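Local coordinates for B-agarase (Saccharophagus degradans, PDB 4BQ2), which hydrolyses agarose as an exo-acting beta-agarase of glycoside hydrolase family 50, found in a marine bacterium, at residues 281-291 against 693-702. Numbering follows the deposited sequence.
Sequences YFATGLDIIRL and FVGAHWFQYM
Phe282 presents one ring face to the backbone of Gly695, whose CA lies 3.9 Å from the ring centroid and 17° off the ring normal, a CH-pi contact. Near the ring plane, Phe693 O sits 3.5 Å from Phe282 CE2. The first torsion accounts for this: with CG anti to the backbone N (chi1 -176°), the ring is carried across the neighbouring strand, over the Val694-Gly695 peptide. The His697 ring takes Gly285 N at its edge, in plane, 3.5 Å from CD2. The Asp287 carboxylate crosses this imidazole, the planes 76° apart; a water joins Asp287 OD1 to His697 ND1, while Asn417 N also binds OD1 and Ser414 OG binds His697 NE2. Phe699 has Gln700 CB over one face and Asp287 OD2 at its edge.

The strands run parallel, and the chain's late strand 693-699 pairs directly with the early strand 280-287, consistent with closure of the (beta/alpha)8 barrel of clan GH-A between its first and last strands. Ala283 receives at O from Ala696 N and donates from N to Val694 O at 2.9 Å; farther along, Trp698 N donates to Gly285 O, and Asp287 N reaches Trp698 O at 2.8 Å. The pairing opens between the bonds at Ala283 O and Gly285 O, where Gly285 N and Ala696 O stand 3.9 Å apart, too far to bond directly, and one water accepts from the former and donates to the latter. Beyond the cis peptide preceding Gln700, Tyr701 N bonds Asp287 O at 3.0 Å. On the face toward helix 394-410, Leu286 splits its branches, CD2 beside Trp698 CB and CD1 3.7 Å from Tyr701 CD1.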
ATOM      1  N   TYR A 281     -10.698  18.113  16.851  1.00 15.08           N
ATOM      2  CA  TYR A 281     -10.540  16.682  16.595  1.00 16.61           C
ATOM      3  C   TYR A 281      -9.392  16.427  15.609  1.00 16.23           C
ATOM      4  O   TYR A 281      -9.136  17.232  14.710  1.00 16.12           O
ATOM      5  CB  TYR A 281     -11.883  16.109  16.068  1.00 15.25           C
ATOM      6  CG  TYR A 281     -11.924  14.594  15.809  1.00 15.99           C
ATOM      7  CD1 TYR A 281     -12.180  13.692  16.836  1.00 15.49           C
ATOM      8  CD2 TYR A 281     -11.725  14.091  14.527  1.00 16.21           C
ATOM      9  CE1 TYR A 281     -12.246  12.323  16.594  1.00 15.32           C
ATOM     10  CE2 TYR A 281     -11.760  12.718  14.267  1.00 15.92           C
ATOM     11  CZ  TYR A 281     -12.015  11.847  15.299  1.00 16.35           C
ATOM     12  OH  TYR A 281     -12.065  10.490  15.033  1.00 15.62           O
ATOM     13  N   PHE A 282      -8.735  15.275  15.756  1.00 16.29           N
ATOM     14  CA  PHE A 282      -7.593  14.883  14.927  1.00 16.00           C
ATOM     15  C   PHE A 282      -7.688  13.350  14.802  1.00 16.68           C
ATOM     16  O   PHE A 282      -7.815  12.633  15.812  1.00 16.74           O
ATOM     17  CB  PHE A 282      -6.260  15.343  15.544  1.00 17.29           C
ATOM     18  CG  PHE A 282      -5.044  15.041  14.679  1.00 18.00           C
ATOM     19  CD1 PHE A 282      -4.359  13.823  14.808  1.00 18.98           C
ATOM     20  CD2 PHE A 282      -4.578  15.969  13.759  1.00 18.68           C
ATOM     21  CE1 PHE A 282      -3.246  13.546  14.020  1.00 19.66           C
ATOM     22  CE2 PHE A 282      -3.466  15.712  12.958  1.00 18.93           C
ATOM     23  CZ  PHE A 282      -2.791  14.490  13.082  1.00 18.50           C
ATOM     24  N   ALA A 283      -7.722  12.871  13.556  1.00 14.86           N
ATOM     25  CA  ALA A 283      -8.060  11.489  13.313  1.00 14.80           C
ATOM     26  C   ALA A 283      -6.832  10.577  13.348  1.00 13.50           C
ATOM     27  O   ALA A 283      -5.872  10.788  12.605  1.00 13.91           O
ATOM     28  CB  ALA A 283      -8.788  11.371  11.972  1.00 14.43           C
ATOM     29  N   THR A 284      -6.863   9.585  14.230  1.00 12.95           N
ATOM     30  CA  THR A 284      -5.870   8.535  14.228  1.00 13.23           C
ATOM     31  C   THR A 284      -6.609   7.216  14.273  1.00 13.76           C
ATOM     32  O   THR A 284      -7.723   7.145  14.798  1.00 13.34           O
ATOM     33  CB  THR A 284      -4.908   8.654  15.425  1.00 13.87           C
ATOM     34  OG1 THR A 284      -5.670   8.536  16.646  1.00 13.82           O
ATOM     35  CG2 THR A 284      -4.137  10.015  15.380  1.00 13.62           C
ATOM     36  N   GLY A 285      -6.007   6.174  13.705  1.00 13.89           N
ATOM     37  CA  GLY A 285      -6.643   4.842  13.725  1.00 14.14           C
ATOM     38  C   GLY A 285      -6.102   3.943  12.620  1.00 14.40           C
ATOM     39  O   GLY A 285      -5.108   4.293  11.936  1.00 14.13           O
ATOM     40  N   LEU A 286      -6.750   2.787  12.447  1.00 13.67           N
ATOM     41  CA  LEU A 286      -6.259   1.766  11.530  1.00 14.65           C
ATOM     42  C   LEU A 286      -7.256   1.460  10.450  1.00 14.00           C
ATOM     43  O   LEU A 286      -8.484   1.579  10.663  1.00 15.75           O
ATOM     44  CB  LEU A 286      -5.955   0.441  12.282  1.00 14.52           C
ATOM     45  CG  LEU A 286      -5.203   0.622  13.623  1.00 13.77           C
ATOM     46  CD1 LEU A 286      -4.977  -0.734  14.293  1.00 13.30           C
ATOM     47  CD2 LEU A 286      -3.880   1.413  13.550  1.00 12.93           C
ATOM     48  N   ASP A 287      -6.739   1.045   9.307  1.00 13.09           N
ATOM     49  CA  ASP A 287      -7.559   0.661   8.175  1.00 14.30           C
ATOM     50  C   ASP A 287      -7.812  -0.846   8.208  1.00 14.42           C
ATOM     51  O   ASP A 287      -7.035  -1.578   8.823  1.00 15.49           O
ATOM     52  CB  ASP A 287      -6.826   0.972   6.880  1.00 14.01           C
ATOM     53  CG  ASP A 287      -6.533   2.451   6.712  1.00 16.29           C
ATOM     54  OD1 ASP A 287      -7.417   3.268   7.019  1.00 16.20           O
ATOM     55  OD2 ASP A 287      -5.432   2.783   6.240  1.00 16.43           O
ATOM     56  N   ILE A 288      -8.841  -1.290   7.484  1.00 14.23           N
ATOM     57  CA  ILE A 288      -9.119  -2.742   7.285  1.00 14.02           C
ATOM     58  C   ILE A 288      -9.468  -3.394   8.619  1.00 14.05           C
ATOM     59  O   ILE A 288      -8.786  -4.324   9.110  1.00 14.25           O
ATOM     60  CB  ILE A 288      -7.979  -3.522   6.566  1.00 13.82           C
ATOM     61  CG1 ILE A 288      -7.503  -2.772   5.300  1.00 13.28           C
ATOM     62  CG2 ILE A 288      -8.473  -4.941   6.225  1.00 13.42           C
ATOM     63  CD1 ILE A 288      -8.350  -3.032   4.050  1.00 14.73           C
ATOM     64  N   ILE A 289     -10.524  -2.872   9.213  1.00 14.19           N
ATOM     65  CA  ILE A 289     -11.041  -3.410  10.457  1.00 15.14           C
ATOM     66  C   ILE A 289     -12.238  -4.262  10.063  1.00 15.56           C
ATOM     67  O   ILE A 289     -13.424  -3.919  10.277  1.00 16.34           O
ATOM     68  CB  ILE A 289     -11.348  -2.285  11.472  1.00 15.43           C
ATOM     69  CG1 ILE A 289     -10.054  -1.508  11.793  1.00 15.68           C
ATOM     70  CG2 ILE A 289     -11.903  -2.885  12.777  1.00 15.60           C
ATOM     71  CD1 ILE A 289     -10.309  -0.323  12.699  1.00 16.45           C
ATOM     72  N   ARG A 290     -11.885  -5.390   9.446  1.00 15.71           N
ATOM     73  CA  ARG A 290     -12.806  -6.337   8.870  1.00 16.14           C
ATOM     74  C   ARG A 290     -11.991  -7.613   8.613  1.00 16.45           C
ATOM     75  O   ARG A 290     -10.748  -7.610   8.695  1.00 15.90           O
ATOM     76  CB  ARG A 290     -13.353  -5.811   7.525  1.00 15.54           C
ATOM     77  CG  ARG A 290     -12.252  -5.511   6.481  1.00 14.22           C
ATOM     78  CD  ARG A 290     -12.911  -4.984   5.224  1.00 14.69           C
ATOM     79  NE  ARG A 290     -11.990  -4.842   4.090  1.00 14.13           N
ATOM     80  CZ  ARG A 290     -12.309  -4.269   2.932  1.00 15.53           C
ATOM     81  NH1 ARG A 290     -13.524  -3.707   2.759  1.00 15.57           N
ATOM     82  NH2 ARG A 290     -11.397  -4.202   1.961  1.00 14.76           N
ATOM     83  N   LEU A 291     -12.676  -8.670   8.214  1.00 18.19           N
ATOM     84  CA  LEU A 291     -11.995  -9.945   7.948  1.00 17.32           C
ATOM     85  C   LEU A 291     -11.778 -10.281   6.467  1.00 18.16           C
ATOM     86  O   LEU A 291     -11.115 -11.276   6.171  1.00 18.94           O
ATOM     87  CB  LEU A 291     -12.749 -11.092   8.670  1.00 17.44           C
ATOM     88  CG  LEU A 291     -12.879 -10.922  10.197  1.00 18.25           C
ATOM     89  CD1 LEU A 291     -13.583 -12.141  10.820  1.00 18.15           C
ATOM     90  CD2 LEU A 291     -11.533 -10.713  10.882  1.00 17.25           C
ATOM     91  N   PHE A 693      -2.589  18.786   7.710  1.00 15.71           N
ATOM     92  CA  PHE A 693      -3.164  17.451   7.972  1.00 14.58           C
ATOM     93  C   PHE A 693      -4.048  17.421   9.173  1.00 13.90           C
ATOM     94  O   PHE A 693      -3.676  17.930  10.221  1.00 13.67           O
ATOM     95  CB  PHE A 693      -2.057  16.370   8.048  1.00 14.71           C
ATOM     96  CG  PHE A 693      -1.576  15.990   6.695  1.00 16.77           C
ATOM     97  CD1 PHE A 693      -2.266  15.037   5.949  1.00 16.81           C
ATOM     98  CD2 PHE A 693      -0.484  16.627   6.128  1.00 16.77           C
ATOM     99  CE1 PHE A 693      -1.861  14.695   4.664  1.00 16.99           C
ATOM    100  CE2 PHE A 693      -0.060  16.281   4.844  1.00 17.63           C
ATOM    101  CZ  PHE A 693      -0.751  15.321   4.108  1.00 18.84           C
ATOM    102  N   VAL A 694      -5.239  16.864   8.993  1.00 13.66           N
ATOM    103  CA  VAL A 694      -6.152  16.623  10.109  1.00 14.01           C
ATOM    104  C   VAL A 694      -6.191  15.200  10.666  1.00 14.61           C
ATOM    105  O   VAL A 694      -6.994  14.903  11.565  1.00 15.54           O
ATOM    106  CB  VAL A 694      -7.584  17.093   9.803  1.00 14.19           C
ATOM    107  CG1 VAL A 694      -7.537  18.553   9.299  1.00 14.22           C
ATOM    108  CG2 VAL A 694      -8.269  16.156   8.783  1.00 14.81           C
ATOM    109  N   GLY A 695      -5.318  14.342  10.157  1.00 15.66           N
ATOM    110  CA  GLY A 695      -5.209  12.971  10.673  1.00 14.80           C
ATOM    111  C   GLY A 695      -4.374  12.060   9.781  1.00 15.08           C
ATOM    112  O   GLY A 695      -3.937  12.443   8.699  1.00 14.88           O
ATOM    113  N   ALA A 696      -4.199  10.826  10.232  1.00 14.91           N
ATOM    114  CA  ALA A 696      -3.429   9.810   9.492  1.00 15.90           C
ATOM    115  C   ALA A 696      -3.869   8.428   9.966  1.00 16.59           C
ATOM    116  O   ALA A 696      -3.896   8.170  11.171  1.00 18.65           O
ATOM    117  CB  ALA A 696      -1.942   9.980   9.775  1.00 14.84           C
ATOM    118  N   HIS A 697      -4.188   7.560   9.018  1.00 15.52           N
ATOM    119  CA  HIS A 697      -4.573   6.179   9.308  1.00 14.53           C
ATOM    120  C   HIS A 697      -3.463   5.225   8.828  1.00 14.40           C
ATOM    121  O   HIS A 697      -2.863   5.396   7.763  1.00 13.62           O
ATOM    122  CB  HIS A 697      -5.905   5.814   8.625  1.00 13.83           C
ATOM    123  CG  HIS A 697      -7.104   6.489   9.225  1.00 13.92           C
ATOM    124  ND1 HIS A 697      -8.090   7.083   8.459  1.00 14.80           N
ATOM    125  CD2 HIS A 697      -7.476   6.662  10.522  1.00 13.34           C
ATOM    126  CE1 HIS A 697      -9.023   7.578   9.259  1.00 14.36           C
ATOM    127  NE2 HIS A 697      -8.667   7.346  10.516  1.00 14.09           N
ATOM    128  N   TRP A 698      -3.192   4.244   9.674  1.00 14.37           N
ATOM    129  CA  TRP A 698      -2.228   3.163   9.419  1.00 13.48           C
ATOM    130  C   TRP A 698      -2.885   2.002   8.722  1.00 14.24           C
ATOM    131  O   TRP A 698      -4.015   1.572   9.097  1.00 12.91           O
ATOM    132  CB  TRP A 698      -1.704   2.726  10.801  1.00 13.34           C
ATOM    133  CG  TRP A 698      -1.003   1.398  10.850  1.00 13.53           C
ATOM    134  CD1 TRP A 698      -1.572   0.144  10.779  1.00 13.82           C
ATOM    135  CD2 TRP A 698       0.388   1.208  10.974  1.00 14.52           C
ATOM    136  NE1 TRP A 698      -0.589  -0.832  10.873  1.00 13.69           N
ATOM    137  CE2 TRP A 698       0.626  -0.200  10.983  1.00 14.33           C
ATOM    138  CE3 TRP A 698       1.479   2.088  11.080  1.00 13.68           C
ATOM    139  CZ2 TRP A 698       1.909  -0.731  11.114  1.00 14.16           C
ATOM    140  CZ3 TRP A 698       2.744   1.558  11.188  1.00 14.18           C
ATOM    141  CH2 TRP A 698       2.948   0.163  11.240  1.00 14.39           C
ATOM    142  N   PHE A 699      -2.207   1.487   7.695  1.00 13.78           N
ATOM    143  CA  PHE A 699      -2.679   0.318   6.968  1.00 14.66           C
ATOM    144  C   PHE A 699      -1.795  -0.860   7.392  1.00 15.29           C
ATOM    145  O   PHE A 699      -0.611  -0.880   7.029  1.00 15.53           O
ATOM    146  CB  PHE A 699      -2.530   0.565   5.453  1.00 14.85           C
ATOM    147  CG  PHE A 699      -3.174  -0.496   4.585  1.00 14.38           C
ATOM    148  CD1 PHE A 699      -2.530  -1.717   4.359  1.00 13.54           C
ATOM    149  CD2 PHE A 699      -4.421  -0.273   3.983  1.00 15.35           C
ATOM    150  CE1 PHE A 699      -3.117  -2.687   3.544  1.00 14.72           C
ATOM    151  CE2 PHE A 699      -5.031  -1.251   3.175  1.00 15.44           C
ATOM    152  CZ  PHE A 699      -4.380  -2.473   2.967  1.00 15.34           C
ATOM    153  N   GLN A 700      -2.296  -1.834   8.165  1.00 15.12           N
ATOM    154  CA  GLN A 700      -3.700  -2.063   8.517  1.00 14.34           C
ATOM    155  C   GLN A 700      -3.777  -2.700   9.920  1.00 14.09           C
ATOM    156  O   GLN A 700      -2.772  -2.816  10.594  1.00 14.43           O
ATOM    157  CB  GLN A 700      -4.308  -3.001   7.474  1.00 15.36           C
ATOM    158  CG  GLN A 700      -3.480  -4.303   7.360  1.00 15.14           C
ATOM    159  CD  GLN A 700      -3.985  -5.255   6.308  1.00 16.70           C
ATOM    160  OE1 GLN A 700      -4.896  -4.949   5.539  1.00 18.03           O
ATOM    161  NE2 GLN A 700      -3.389  -6.426   6.264  1.00 16.87           N
ATOM    162  N   TYR A 701      -4.963  -3.140  10.346  1.00 13.84           N
ATOM    163  CA  TYR A 701      -5.154  -3.661  11.707  1.00 14.30           C
ATOM    164  C   TYR A 701      -4.345  -4.966  11.913  1.00 13.97           C
ATOM    165  O   TYR A 701      -3.683  -5.134  12.932  1.00 12.86           O
ATOM    166  CB  TYR A 701      -6.659  -3.919  11.913  1.00 14.28           C
ATOM    167  CG  TYR A 701      -7.113  -4.381  13.285  1.00 14.63           C
ATOM    168  CD1 TYR A 701      -6.371  -4.139  14.428  1.00 13.05           C
ATOM    169  CD2 TYR A 701      -8.369  -5.004  13.426  1.00 15.02           C
ATOM    170  CE1 TYR A 701      -6.822  -4.574  15.676  1.00 14.48           C
ATOM    171  CE2 TYR A 701      -8.850  -5.380  14.664  1.00 14.31           C
ATOM    172  CZ  TYR A 701      -8.076  -5.177  15.782  1.00 14.13           C
ATOM    173  OH  TYR A 701      -8.591  -5.579  17.024  1.00 13.52           O
ATOM    174  N   MET A 702      -4.446  -5.889  10.956  1.00 14.52           N
ATOM    175  CA  MET A 702      -3.825  -7.228  11.119  1.00 16.62           C
ATOM    176  C   MET A 702      -2.719  -7.403  10.094  1.00 16.78           C
ATOM    177  O   MET A 702      -2.799  -6.788   9.037  1.00 16.55           O
ATOM    178  CB  MET A 702      -4.869  -8.318  10.892  1.00 17.02           C
ATOM    179  CG  MET A 702      -6.066  -8.203  11.832  1.00 18.36           C
ATOM    180  SD  MET A 702      -7.681  -7.881  11.047  1.00 22.40           S
ATOM    181  CE  MET A 702      -7.939  -9.262   9.926  1.00 20.33           C
TER
HETATM  182  O   HOH W   1      -3.001   6.877  13.386  1.00 15.89           O
HETATM  183  O   HOH W   2      -8.096   5.969   5.949  1.00 14.33           O
HETATM  184  O   HOH W   3      -6.488  -5.856   8.721  1.00 16.76           O